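Local atomic coordinates of glucosidase (PDB entry 5Z3K), a protein that probably hydrolyses O-glycosidic bonds, acting as a beta-glucosidase of glycoside hydrolase family 39 from a deep-sea bacterium. Residues L23-I29 and A299-D305; L43-R47 and Q97-I101; V51-Y57 and A103-T108; S150-F154 and D222-W226; A243-R247 and S294-K298. All coordinates share one frame; numbering follows the deposited sequence.

Contact 1. Residues L23-I29 and A299-D305; sequences LHGTSGI and AIFFRAD
Thr26 and Phe301 are paired in the parallel register that joins strand 25-27 to strand 298-301, the first and last strands of the eight-stranded barrel. The Thr26 hydroxyl, anti to its own backbone N (chi1 -164°), gives its proton to Phe301 O at 2.8 Å from Thr26 OG1, and the same carbonyl accepts from Ser27 N. Threonine suits the place because its hydroxyl reaches that carbonyl across the pair while OG1 lies at the edge of the Phe301 ring, in its plane. One residue on, Ser27 OG stands at the edge of the Phe302 ring, 3.6 Å from Phe302 CD1, and is hydrogen-bonded to Asp58. Past a cis peptide, Arg303 folds back to grip Asp305 side-on: NE holds OD1 at 2.8 Å, while NH2 lies 2.9 Å from OD2 on its syn lone pair. On its anti side, Asp305 OD2 receives Ile29 N at 2.8 Å. Gly28 CA comes within 3.2 Å of Asp305 OD2, and any CB there would run into the carboxylate. A CB on Gly25 would collide with Ala299 O, already 3.0 Å from Gly25 CA. The closure therefore depends on more than backbone pairing: in a wholly buried setting, the Asp305 carboxylate takes Ile29 N-H from across the seam, while Arg303 of its own segment holds both its oxygens and probably balances its charge.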
# COMPACT_ATOMS: atom_id res chain seq x y z
N LEU A 23 -6.59 -1.94 4.91
CA LEU A 23 -5.58 -2.13 3.88
C LEU A 23 -4.88 -0.84 3.47
O LEU A 23 -4.12 -0.84 2.49
CB LEU A 23 -6.20 -2.79 2.65
CG LEU A 23 -6.81 -4.19 2.84
CD1 LEU A 23 -7.14 -4.84 1.47
CD2 LEU A 23 -5.85 -5.05 3.61
N HIS A 24 -5.09 0.26 4.20
CA HIS A 24 -4.54 1.56 3.79
C HIS A 24 -3.11 1.74 4.28
O HIS A 24 -2.80 2.60 5.10
CB HIS A 24 -5.41 2.72 4.28
CG HIS A 24 -5.31 3.93 3.42
ND1 HIS A 24 -5.69 3.92 2.09
CD2 HIS A 24 -4.91 5.20 3.68
CE1 HIS A 24 -5.51 5.12 1.57
NE2 HIS A 24 -5.04 5.92 2.52
N GLY A 25 -2.22 0.91 3.74
CA GLY A 25 -0.80 1.12 3.93
C GLY A 25 -0.19 1.95 2.82
O GLY A 25 -0.77 2.09 1.74
N THR A 26 1.01 2.48 3.06
CA THR A 26 1.67 3.26 2.02
C THR A 26 3.16 3.30 2.30
O THR A 26 3.64 2.86 3.35
CB THR A 26 1.12 4.69 1.94
OG1 THR A 26 1.51 5.28 0.70
CG2 THR A 26 1.68 5.55 3.08
N SER A 27 3.89 3.84 1.34
CA SER A 27 5.32 4.05 1.49
C SER A 27 5.62 5.50 1.14
O SER A 27 4.75 6.23 0.66
CB SER A 27 6.12 3.10 0.59
OG SER A 27 6.08 3.54 -0.75
N GLY A 28 6.85 5.91 1.41
CA GLY A 28 7.29 7.27 1.18
C GLY A 28 7.80 7.92 2.45
O GLY A 28 7.75 7.35 3.54
N ILE A 29 8.28 9.15 2.28
CA ILE A 29 8.88 9.97 3.33
C ILE A 29 7.87 11.04 3.72
O ILE A 29 7.58 11.94 2.92
CB ILE A 29 10.21 10.59 2.87
CG1 ILE A 29 11.23 9.48 2.55
CG2 ILE A 29 10.73 11.56 3.92
CD1 ILE A 29 12.48 9.95 1.78
N ALA A 299 -1.65 -4.08 2.25
CA ALA A 299 -1.36 -3.38 1.01
C ALA A 299 -0.60 -2.10 1.29
O ALA A 299 -0.88 -1.42 2.28
CB ALA A 299 -2.65 -3.06 0.24
N ILE A 300 0.33 -1.77 0.38
CA ILE A 300 1.22 -0.62 0.48
C ILE A 300 1.08 0.17 -0.82
O ILE A 300 1.64 -0.23 -1.85
CB ILE A 300 2.69 -1.03 0.70
CG1 ILE A 300 2.85 -1.96 1.90
CG2 ILE A 300 3.57 0.20 0.88
CD1 ILE A 300 2.63 -1.29 3.26
N PHE A 301 0.35 1.27 -0.78
CA PHE A 301 0.23 2.14 -1.94
C PHE A 301 1.54 2.88 -2.20
O PHE A 301 2.15 3.42 -1.28
CB PHE A 301 -0.88 3.17 -1.73
CG PHE A 301 -0.93 4.20 -2.83
CD1 PHE A 301 -1.61 3.92 -4.02
CD2 PHE A 301 -0.30 5.43 -2.69
CE1 PHE A 301 -1.68 4.86 -5.04
CE2 PHE A 301 -0.35 6.38 -3.70
CZ PHE A 301 -1.04 6.10 -4.88
N PHE A 302 1.93 2.95 -3.48
CA PHE A 302 3.20 3.53 -3.90
C PHE A 302 2.93 4.77 -4.75
O PHE A 302 2.34 4.65 -5.83
CB PHE A 302 3.99 2.49 -4.70
CG PHE A 302 5.33 2.98 -5.19
CD1 PHE A 302 6.40 3.08 -4.32
CD2 PHE A 302 5.52 3.32 -6.52
CE1 PHE A 302 7.65 3.52 -4.75
CE2 PHE A 302 6.77 3.76 -6.97
CZ PHE A 302 7.83 3.86 -6.08
N ARG A 303 3.34 5.96 -4.29
CA ARG A 303 3.86 6.27 -2.95
C ARG A 303 3.23 7.60 -2.52
O ARG A 303 3.04 8.49 -3.35
CB ARG A 303 5.39 6.38 -2.96
CG ARG A 303 5.96 7.27 -4.09
CD ARG A 303 7.50 7.12 -4.24
NE ARG A 303 8.20 7.87 -3.19
CZ ARG A 303 9.51 7.87 -3.00
NH1 ARG A 303 10.32 7.14 -3.77
NH2 ARG A 303 10.03 8.59 -2.01
N ALA A 304 2.90 7.73 -1.23
CA ALA A 304 2.17 8.90 -0.71
C ALA A 304 3.14 10.01 -0.27
O ALA A 304 3.13 10.46 0.88
CB ALA A 304 1.24 8.49 0.43
N ASP A 305 3.96 10.47 -1.20
CA ASP A 305 4.80 11.64 -0.93
C ASP A 305 5.02 12.38 -2.24
O ASP A 305 4.31 12.13 -3.23
CB ASP A 305 6.09 11.25 -0.19
CG ASP A 305 7.05 10.37 -1.02
OD1 ASP A 305 6.85 10.17 -2.24
OD2 ASP A 305 8.04 9.88 -0.42

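Contact 2. Residues L43-R47 and Q97-I101; sequences LDVWR and QTRSI
Leu43 lays its two methyls over the last turn of the helix that ends near Ile101. CD2 packs on Gln97 CB at 3.9 Å, and CD1 lies 3.8 Å from Gln97 O and 3.9 Å from Ile101 CG2. With CG anti to the backbone N (chi1 -178°), the forked end of the leucine reaches across the gap, and its side chain crosses those of Gln97 and Ile101 obliquely. Ile101 answers with both of its branches. CG2 meets Arg47 CB at 3.7 Å, whereas CD1 touches Trp46 CB at 3.8 Å and sits near the plane of the indole, at its edge. Helices 43-48 and 89-100 follow the first two strands of the TIM barrel, and here they pack side by side on its outer wall, through carbon and without a hydrogen bond between them. Polar groups are settled elsewhere: Ser100 OG donates to Gln97 O at 2.8 Å within its own helix, Gln97 NE2 is bonded to Pro32 O, and Trp46 NE1 to Ala304 O. Arginine suits the exposed margin because its aliphatic root can cover the isoleucine while its head turns back along the helix. There NE and NH2 of Arg47 both reach OD1 of Asp44 from the same face of the carboxylate, NE at 2.8 Å, with OD1 in the plane of the guanidinium.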
# COMPACT_ATOMS: atom_id res chain seq x y z
N LEU A 43 2.98 14.85 7.08
CA LEU A 43 2.56 13.82 8.04
C LEU A 43 1.10 13.99 8.44
O LEU A 43 0.38 13.00 8.66
CB LEU A 43 3.46 13.87 9.27
CG LEU A 43 3.19 12.83 10.35
CD1 LEU A 43 3.43 11.41 9.80
CD2 LEU A 43 4.07 13.10 11.60
N ASP A 44 0.63 15.24 8.56
CA ASP A 44 -0.77 15.45 8.92
C ASP A 44 -1.72 14.90 7.87
O ASP A 44 -2.84 14.53 8.20
CB ASP A 44 -1.06 16.94 9.15
CG ASP A 44 -2.43 17.18 9.74
OD1 ASP A 44 -2.66 16.77 10.90
OD2 ASP A 44 -3.28 17.76 9.04
N VAL A 45 -1.30 14.87 6.59
CA VAL A 45 -2.14 14.28 5.55
C VAL A 45 -2.23 12.77 5.75
O VAL A 45 -3.30 12.17 5.58
CB VAL A 45 -1.63 14.64 4.14
CG1 VAL A 45 -2.56 14.06 3.05
CG2 VAL A 45 -1.49 16.15 3.96
N TRP A 46 -1.11 12.13 6.09
CA TRP A 46 -1.16 10.70 6.39
C TRP A 46 -2.08 10.42 7.58
O TRP A 46 -2.85 9.45 7.58
CB TRP A 46 0.25 10.17 6.68
CG TRP A 46 1.14 9.99 5.49
CD1 TRP A 46 1.02 10.58 4.27
CD2 TRP A 46 2.30 9.15 5.43
NE1 TRP A 46 2.04 10.16 3.44
CE2 TRP A 46 2.84 9.28 4.12
CE3 TRP A 46 2.95 8.32 6.35
CZ2 TRP A 46 3.99 8.60 3.71
CZ3 TRP A 46 4.10 7.64 5.94
CH2 TRP A 46 4.61 7.79 4.64
N ARG A 47 -2.03 11.28 8.60
CA ARG A 47 -2.93 11.14 9.74
C ARG A 47 -4.38 11.28 9.32
O ARG A 47 -5.22 10.45 9.67
CB ARG A 47 -2.59 12.20 10.81
CG ARG A 47 -3.44 12.08 12.06
CD ARG A 47 -3.54 13.42 12.80
NE ARG A 47 -3.95 14.49 11.89
CZ ARG A 47 -5.18 14.67 11.43
NH1 ARG A 47 -6.17 13.86 11.79
NH2 ARG A 47 -5.43 15.68 10.60
N GLN A 97 7.63 9.37 13.80
CA GLN A 97 6.55 10.03 13.07
C GLN A 97 5.43 9.06 12.75
O GLN A 97 4.24 9.37 12.93
CB GLN A 97 7.07 10.65 11.77
CG GLN A 97 7.97 11.87 11.96
CD GLN A 97 8.69 12.26 10.68
OE1 GLN A 97 8.46 11.67 9.62
NE2 GLN A 97 9.58 13.26 10.78
N THR A 98 5.79 7.87 12.28
CA THR A 98 4.79 6.89 11.89
C THR A 98 3.98 6.43 13.09
O THR A 98 2.75 6.33 13.02
CB THR A 98 5.47 5.71 11.19
OG1 THR A 98 6.20 6.18 10.05
CG2 THR A 98 4.42 4.69 10.74
N ARG A 99 4.66 6.17 14.22
CA ARG A 99 3.93 5.73 15.40
C ARG A 99 3.04 6.84 15.96
O ARG A 99 1.99 6.54 16.55
CB ARG A 99 4.90 5.22 16.48
CG ARG A 99 5.75 4.01 16.06
CD ARG A 99 4.90 2.75 15.77
NE ARG A 99 4.23 2.27 16.98
CZ ARG A 99 3.11 1.54 16.98
NH1 ARG A 99 2.52 1.23 15.83
NH2 ARG A 99 2.58 1.14 18.12
N SER A 100 3.42 8.11 15.77
CA SER A 100 2.63 9.20 16.34
C SER A 100 1.27 9.35 15.67
O SER A 100 0.37 9.95 16.26
CB SER A 100 3.42 10.52 16.25
OG SER A 100 3.34 11.06 14.94
N ILE A 101 1.09 8.83 14.45
CA ILE A 101 -0.22 8.83 13.80
C ILE A 101 -0.90 7.47 13.93
O ILE A 101 -1.94 7.24 13.29
CB ILE A 101 -0.11 9.26 12.33
CG1 ILE A 101 0.65 8.22 11.50
CG2 ILE A 101 0.51 10.66 12.21
CD1 ILE A 101 0.43 8.35 10.02

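Contact 3. Residues V51-Y57 and A103-T108; sequences VTLVRSY and ANILFT
Arg55 starts from a CB that lies 4.1 Å from Leu106 CD2, on the strand alongside. Its CG meets the same methyl and comes within 3.5 Å of Thr108 OG1; CD still rests on Leu106 CD2. Extended from CG to NE, the chain brings the guanidinium to Thr108 OG1, which stands 3.1 Å above one face of the group, offset toward its rim and too poorly placed for a bond from NE. NH2 touches Thr108 CG2 at 3.7 Å, and NH1 has a weak hydrogen bond to Tyr264 OH. The charged end is spoken for by Glu153 at NE and Asp156 at NH2, and Thr108 OG1 shares that glutamate. A leucine in its place would probably leave both carboxylates without their cationic mate and Thr108 without the flat group against it. Beside this, Ser56 OG accepts Thr108 N at 2.9 Å, lies over one face of the Phe107 ring and also bonds a water, so a hydroxyl extends the pairing beyond the last bridged pair, Arg55 with Leu106. Toward the N-terminal ends of the segments run the regular parallel bonds, from Asn104 N to Thr52 O (2.9 Å) on to Ser56 N with Leu106 O (2.9 Å). Leu53, Arg55 and Leu106 face the barrel interior, where Ile300 of strand 298-301 meets them. Val54 and Ile105 look outward onto Thr98 of helix 89-100, while strands 25-27 and 151-154 flank the pair.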
# COMPACT_ATOMS: atom_id res chain seq x y z
N VAL A 51 -3.69 6.43 7.51
CA VAL A 51 -2.69 5.42 7.14
C VAL A 51 -2.49 4.49 8.33
O VAL A 51 -2.31 4.95 9.46
CB VAL A 51 -1.37 6.11 6.73
CG1 VAL A 51 -0.20 5.10 6.70
CG2 VAL A 51 -1.53 6.82 5.37
N THR A 52 -2.51 3.17 8.08
CA THR A 52 -2.36 2.17 9.13
C THR A 52 -1.07 1.36 9.04
O THR A 52 -0.76 0.63 9.99
CB THR A 52 -3.55 1.19 9.12
OG1 THR A 52 -3.77 0.71 7.79
CG2 THR A 52 -4.82 1.86 9.64
N LEU A 53 -0.32 1.48 7.95
CA LEU A 53 0.88 0.67 7.77
C LEU A 53 1.80 1.45 6.84
O LEU A 53 1.34 2.03 5.86
CB LEU A 53 0.56 -0.70 7.18
CG LEU A 53 1.70 -1.72 7.04
CD1 LEU A 53 2.39 -1.98 8.38
CD2 LEU A 53 1.19 -3.03 6.45
N VAL A 54 3.09 1.51 7.19
CA VAL A 54 4.06 2.25 6.39
C VAL A 54 5.24 1.34 6.08
O VAL A 54 5.90 0.83 7.00
CB VAL A 54 4.53 3.53 7.09
CG1 VAL A 54 5.59 4.22 6.24
CG2 VAL A 54 3.35 4.47 7.34
N ARG A 55 5.52 1.16 4.79
CA ARG A 55 6.73 0.46 4.35
C ARG A 55 7.91 1.43 4.39
O ARG A 55 7.79 2.58 3.95
CB ARG A 55 6.54 -0.08 2.93
CG ARG A 55 7.66 -0.95 2.39
CD ARG A 55 7.21 -1.69 1.11
NE ARG A 55 8.16 -2.74 0.73
CZ ARG A 55 9.12 -2.60 -0.20
NH1 ARG A 55 9.25 -1.45 -0.86
NH2 ARG A 55 9.94 -3.61 -0.46
N SER A 56 9.05 0.98 4.92
CA SER A 56 10.16 1.87 5.21
C SER A 56 11.14 2.00 4.05
O SER A 56 12.10 2.77 4.15
CB SER A 56 10.92 1.37 6.45
OG SER A 56 11.58 0.13 6.17
N TYR A 57 10.93 1.26 2.96
CA TYR A 57 11.95 1.12 1.93
C TYR A 57 12.36 2.46 1.33
O TYR A 57 13.54 2.69 1.04
CB TYR A 57 11.44 0.16 0.84
CG TYR A 57 12.43 -0.06 -0.29
CD1 TYR A 57 13.49 -0.95 -0.14
CD2 TYR A 57 12.28 0.59 -1.51
CE1 TYR A 57 14.39 -1.17 -1.17
CE2 TYR A 57 13.17 0.37 -2.55
CZ TYR A 57 14.23 -0.51 -2.37
OH TYR A 57 15.13 -0.71 -3.40
N ALA A 103 0.17 4.39 13.10
CA ALA A 103 0.41 3.40 12.06
C ALA A 103 1.47 2.39 12.48
O ALA A 103 2.40 2.69 13.24
CB ALA A 103 0.82 4.09 10.76
N ASN A 104 1.31 1.16 11.99
CA ASN A 104 2.35 0.15 12.14
C ASN A 104 3.40 0.30 11.04
O ASN A 104 3.25 1.08 10.10
CB ASN A 104 1.73 -1.25 12.10
CG ASN A 104 1.08 -1.62 13.42
OD1 ASN A 104 1.71 -2.23 14.28
ND2 ASN A 104 -0.16 -1.24 13.58
N ILE A 105 4.49 -0.46 11.16
CA ILE A 105 5.62 -0.31 10.26
C ILE A 105 5.95 -1.65 9.62
O ILE A 105 5.95 -2.69 10.30
CB ILE A 105 6.84 0.30 10.98
CG1 ILE A 105 6.50 1.72 11.43
CG2 ILE A 105 8.05 0.34 10.07
CD1 ILE A 105 7.47 2.33 12.43
N LEU A 106 6.17 -1.63 8.31
CA LEU A 106 6.73 -2.75 7.55
C LEU A 106 8.16 -2.34 7.24
O LEU A 106 8.39 -1.46 6.39
CB LEU A 106 5.92 -3.01 6.29
CG LEU A 106 6.50 -3.99 5.28
CD1 LEU A 106 6.48 -5.37 5.90
CD2 LEU A 106 5.68 -3.97 3.99
N PHE A 107 9.11 -2.91 7.96
CA PHE A 107 10.50 -2.48 7.86
C PHE A 107 11.21 -3.35 6.83
O PHE A 107 11.40 -4.55 7.05
CB PHE A 107 11.19 -2.55 9.22
CG PHE A 107 12.47 -1.76 9.27
CD1 PHE A 107 13.60 -2.19 8.60
CD2 PHE A 107 12.52 -0.56 9.97
CE1 PHE A 107 14.76 -1.46 8.62
CE2 PHE A 107 13.68 0.18 10.00
CZ PHE A 107 14.81 -0.27 9.33
N THR A 108 11.61 -2.74 5.72
CA THR A 108 12.26 -3.48 4.65
C THR A 108 13.76 -3.51 4.91
O THR A 108 14.41 -2.46 4.98
CB THR A 108 11.96 -2.88 3.27
OG1 THR A 108 10.54 -2.83 3.07
CG2 THR A 108 12.57 -3.74 2.16
O HOH W 1 -1.96 -1.26 11.62
O HOH W 2 14.14 0.20 5.31

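Contact 4. Residues S150-F154 and D222-W226; sequences SHWEF and DFLSW
Glu153 and Ser225 reach each other through the interior of the barrel, in a contact between strands 151-154 and 223-229 that are not neighbours in the sheet. The short segments stay 8.7 Å apart at their axes and lie at 56° to each other, so side chains do the bridging. Glu153 holds CG anti to its backbone N and runs out straight, and Ser225 OG donates to its OE1 at 2.7 Å on the anti lone pair. That oxygen is shared with Ser263, while OE2 takes Arg55 and Thr108; the buried carboxylate is thus gripped by three hydroxyls and a guanidinium. A valine here would probably cost Arg55 one of its two carboxylate partners and leave Ser225 OG without this acceptor. Phe223 packs against the glutamate's CB: Glu153 CB sits in the plane of the ring, at its edge, 4.0 Å from Phe223 CZ, and Trp152 O is 3.4 Å from CZ. On the other side of the ring's tip, His151 CD2 approaches Phe223 CE2 at 4.0 Å, the ring planes at 37°, neither stacked nor edge-to-face. His151 ND1 is hydrogen-bonded to Ser150 OG at 2.7 Å. Strand 191-197 runs between the two strands, touching Glu153 at Cys196, and strand 259-266 closes in beyond, its Leu261 on Phe223 and its Ser263 on Ser225.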
# COMPACT_ATOMS: atom_id res chain seq x y z
N SER A 150 6.08 -4.07 13.68
CA SER A 150 5.43 -5.37 13.77
C SER A 150 5.78 -6.31 12.63
O SER A 150 5.64 -7.53 12.78
CB SER A 150 3.91 -5.18 13.80
OG SER A 150 3.46 -4.61 12.59
N HIS A 151 6.23 -5.78 11.50
CA HIS A 151 6.47 -6.55 10.30
C HIS A 151 7.87 -6.26 9.77
O HIS A 151 8.26 -5.10 9.66
CB HIS A 151 5.43 -6.21 9.23
CG HIS A 151 4.08 -6.81 9.49
ND1 HIS A 151 3.28 -6.42 10.54
CD2 HIS A 151 3.40 -7.77 8.83
CE1 HIS A 151 2.16 -7.12 10.52
NE2 HIS A 151 2.20 -7.94 9.49
N TRP A 152 8.60 -7.32 9.44
CA TRP A 152 9.97 -7.22 8.95
C TRP A 152 10.06 -7.92 7.60
O TRP A 152 9.82 -9.13 7.50
CB TRP A 152 10.96 -7.80 9.97
CG TRP A 152 10.99 -6.98 11.23
CD1 TRP A 152 10.13 -7.08 12.30
CD2 TRP A 152 11.89 -5.91 11.54
NE1 TRP A 152 10.47 -6.15 13.26
CE2 TRP A 152 11.54 -5.42 12.82
CE3 TRP A 152 12.96 -5.33 10.87
CZ2 TRP A 152 12.22 -4.38 13.44
CZ3 TRP A 152 13.64 -4.28 11.49
CH2 TRP A 152 13.27 -3.82 12.76
N GLU A 153 10.37 -7.15 6.57
CA GLU A 153 10.43 -7.65 5.20
C GLU A 153 11.89 -7.77 4.77
O GLU A 153 12.66 -6.81 4.92
CB GLU A 153 9.68 -6.73 4.23
CG GLU A 153 9.68 -7.23 2.77
CD GLU A 153 8.96 -6.27 1.83
OE1 GLU A 153 8.31 -6.73 0.86
OE2 GLU A 153 9.03 -5.04 2.08
N PHE A 154 12.24 -8.91 4.21
CA PHE A 154 13.54 -9.07 3.58
C PHE A 154 13.38 -9.11 2.07
O PHE A 154 12.75 -10.02 1.53
CB PHE A 154 14.27 -10.34 4.04
CG PHE A 154 15.63 -10.48 3.40
CD1 PHE A 154 16.74 -9.85 3.96
CD2 PHE A 154 15.79 -11.18 2.21
CE1 PHE A 154 17.99 -9.94 3.35
CE2 PHE A 154 17.04 -11.28 1.61
CZ PHE A 154 18.14 -10.65 2.17
N ASP A 222 5.91 -15.55 7.43
CA ASP A 222 4.61 -15.06 7.89
C ASP A 222 3.84 -14.38 6.76
O ASP A 222 2.60 -14.39 6.77
CB ASP A 222 4.82 -14.12 9.08
CG ASP A 222 5.46 -14.82 10.27
OD1 ASP A 222 4.92 -15.85 10.70
OD2 ASP A 222 6.50 -14.36 10.76
N PHE A 223 4.54 -13.81 5.78
CA PHE A 223 3.87 -13.21 4.65
C PHE A 223 4.75 -13.35 3.41
O PHE A 223 5.97 -13.36 3.50
CB PHE A 223 3.53 -11.72 4.89
CG PHE A 223 4.72 -10.85 5.17
CD1 PHE A 223 5.45 -10.27 4.14
CD2 PHE A 223 5.10 -10.58 6.47
CE1 PHE A 223 6.54 -9.43 4.41
CE2 PHE A 223 6.19 -9.76 6.75
CZ PHE A 223 6.92 -9.18 5.71
N LEU A 224 4.10 -13.50 2.27
CA LEU A 224 4.77 -13.47 0.98
C LEU A 224 4.48 -12.12 0.35
O LEU A 224 3.32 -11.78 0.12
CB LEU A 224 4.28 -14.62 0.09
CG LEU A 224 5.01 -15.04 -1.20
CD1 LEU A 224 4.81 -14.03 -2.33
CD2 LEU A 224 6.49 -15.33 -0.95
N SER A 225 5.52 -11.34 0.10
CA SER A 225 5.33 -9.98 -0.40
C SER A 225 5.65 -9.91 -1.90
O SER A 225 6.51 -10.63 -2.41
CB SER A 225 6.18 -8.99 0.40
OG SER A 225 7.56 -9.23 0.19
N TRP A 226 4.90 -9.06 -2.60
CA TRP A 226 4.95 -8.97 -4.06
C TRP A 226 4.44 -7.60 -4.47
O TRP A 226 3.91 -6.84 -3.66
CB TRP A 226 4.13 -10.09 -4.71
CG TRP A 226 2.72 -10.16 -4.19
CD1 TRP A 226 2.33 -10.71 -3.00
CD2 TRP A 226 1.53 -9.67 -4.82
NE1 TRP A 226 0.97 -10.58 -2.85
CE2 TRP A 226 0.45 -9.95 -3.95
CE3 TRP A 226 1.27 -9.02 -6.02
CZ2 TRP A 226 -0.87 -9.61 -4.26
CZ3 TRP A 226 -0.05 -8.67 -6.32
CH2 TRP A 226 -1.10 -8.97 -5.44

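Contact 5. Residues A243-R247 and S294-K298; sequences AAEVR and SEVDK
Glu295 packs on the helix at Ala243 and Arg247, which with it supply most of the buried surface. Its CB lies 3.7 Å from Ala243 O and its CG 3.8 Å from Arg247 CB. Bent at chi2 (-61°), the chain turns its carboxylate over the aliphatic part of the arginine, with OE1 3.4 Å from Arg247 CD. Guanidinium and carboxylate are at right angles, and Arg247 NE stays 4.8 Å from Glu295 OE1, so this is carbon packing between oppositely charged residues, not a salt bridge. Ala243 suits its spot by being small: its methyl meets Val296 CG2 at 3.6 Å and also touches Trp226. In the loop before strand 298-301, Ser294 OG accepts Val296 N at 3.0 Å, an ST turn. Arg247 ends away from Glu295: NH2 pairs with Asp251, and NH1 reaches Thr258 O as well as a water 2.8 Å away, in the plane of the group. That water can donate to Glu295 O and Asp297 OD2, the latter held in addition by Leu260 N. The direct gap from Arg247 NH1 to Asp297 OD2 is 4.1 Å, beyond a salt bridge. Helix 238-252 is thus tied to the loop leading into the last barrel strand by methyls and a water-relayed polar network, with opposite charges that are near enough to attract probably adding to it.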
# COMPACT_ATOMS: atom_id res chain seq x y z
N ALA A 243 -3.55 -11.26 -6.92
CA ALA A 243 -3.50 -11.85 -5.59
C ALA A 243 -4.08 -13.26 -5.60
O ALA A 243 -3.60 -14.14 -4.88
CB ALA A 243 -4.25 -10.98 -4.58
N ALA A 244 -5.13 -13.48 -6.39
CA ALA A 244 -5.70 -14.82 -6.48
C ALA A 244 -4.67 -15.81 -6.99
O ALA A 244 -4.54 -16.92 -6.45
CB ALA A 244 -6.95 -14.80 -7.37
N GLU A 245 -3.91 -15.43 -8.02
CA GLU A 245 -2.90 -16.32 -8.58
C GLU A 245 -1.76 -16.55 -7.59
O GLU A 245 -1.28 -17.68 -7.44
CB GLU A 245 -2.38 -15.76 -9.89
CG GLU A 245 -1.31 -16.62 -10.54
CD GLU A 245 -1.84 -17.98 -10.93
OE1 GLU A 245 -3.08 -18.14 -11.04
OE2 GLU A 245 -1.01 -18.90 -11.14
N VAL A 246 -1.34 -15.50 -6.89
CA VAL A 246 -0.27 -15.65 -5.91
C VAL A 246 -0.73 -16.55 -4.77
O VAL A 246 0.02 -17.40 -4.28
CB VAL A 246 0.18 -14.27 -5.40
CG1 VAL A 246 1.19 -14.44 -4.28
CG2 VAL A 246 0.76 -13.46 -6.54
N ARG A 247 -1.97 -16.35 -4.32
CA ARG A 247 -2.53 -17.20 -3.28
C ARG A 247 -2.45 -18.67 -3.67
O ARG A 247 -2.05 -19.51 -2.85
CB ARG A 247 -3.99 -16.81 -3.03
CG ARG A 247 -4.65 -17.66 -1.96
CD ARG A 247 -4.26 -17.16 -0.59
NE ARG A 247 -3.13 -17.89 -0.03
CZ ARG A 247 -2.41 -17.49 1.02
NH1 ARG A 247 -2.70 -16.34 1.62
NH2 ARG A 247 -1.41 -18.24 1.46
N SER A 294 -10.56 -9.60 -1.75
CA SER A 294 -9.46 -10.20 -2.50
C SER A 294 -8.59 -11.01 -1.55
O SER A 294 -8.79 -10.99 -0.33
CB SER A 294 -8.61 -9.14 -3.20
OG SER A 294 -7.72 -8.54 -2.27
N GLU A 295 -7.59 -11.69 -2.11
CA GLU A 295 -6.62 -12.40 -1.30
C GLU A 295 -5.54 -11.49 -0.73
O GLU A 295 -4.66 -11.98 -0.01
CB GLU A 295 -5.98 -13.53 -2.12
CG GLU A 295 -7.02 -14.54 -2.65
CD GLU A 295 -7.77 -15.25 -1.54
OE1 GLU A 295 -7.21 -15.42 -0.44
OE2 GLU A 295 -8.93 -15.66 -1.77
N VAL A 296 -5.58 -10.18 -1.01
CA VAL A 296 -4.64 -9.25 -0.39
C VAL A 296 -4.95 -9.14 1.09
O VAL A 296 -6.09 -8.84 1.49
CB VAL A 296 -4.70 -7.87 -1.07
CG1 VAL A 296 -3.75 -6.90 -0.38
CG2 VAL A 296 -4.38 -7.99 -2.56
N ASP A 297 -3.93 -9.35 1.93
CA ASP A 297 -4.10 -9.22 3.37
C ASP A 297 -3.57 -7.91 3.93
O ASP A 297 -4.08 -7.43 4.95
CB ASP A 297 -3.41 -10.38 4.09
CG ASP A 297 -4.07 -11.72 3.81
OD1 ASP A 297 -5.31 -11.78 3.87
OD2 ASP A 297 -3.36 -12.69 3.48
N LYS A 298 -2.56 -7.34 3.28
CA LYS A 298 -1.99 -6.05 3.63
C LYS A 298 -1.52 -5.40 2.34
O LYS A 298 -1.03 -6.10 1.44
CB LYS A 298 -0.81 -6.18 4.60
CG LYS A 298 -1.13 -6.79 5.94
CD LYS A 298 -1.98 -5.86 6.78
CE LYS A 298 -1.93 -6.27 8.26
NZ LYS A 298 -1.63 -7.73 8.41
O HOH W 3 -4.63 -14.28 1.53

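From the N terminus, strand 25-27 opens contact 1, whose partner is the last barrel strand, so this contact closes the barrel and holds all the others inside its loop. Helix 43-48 comes next, then strand 53-55, helix 89-100 and strand 104-109: contacts 2 and 3 cross, because their segments alternate, binding neighbouring outer helices and neighbouring inner strands into one block. Contact 4 follows in series, reaching over strand 191-197 to join 151-154 with 223-226, and meets contact 3 at the Arg55-Glu153 salt bridge. Contact 5 closes next, fastening helix 238-252 to the loop ahead of strand 298-301, on the opposite side of the chain's centre from contact 2; contact 1 then closes at 299-305.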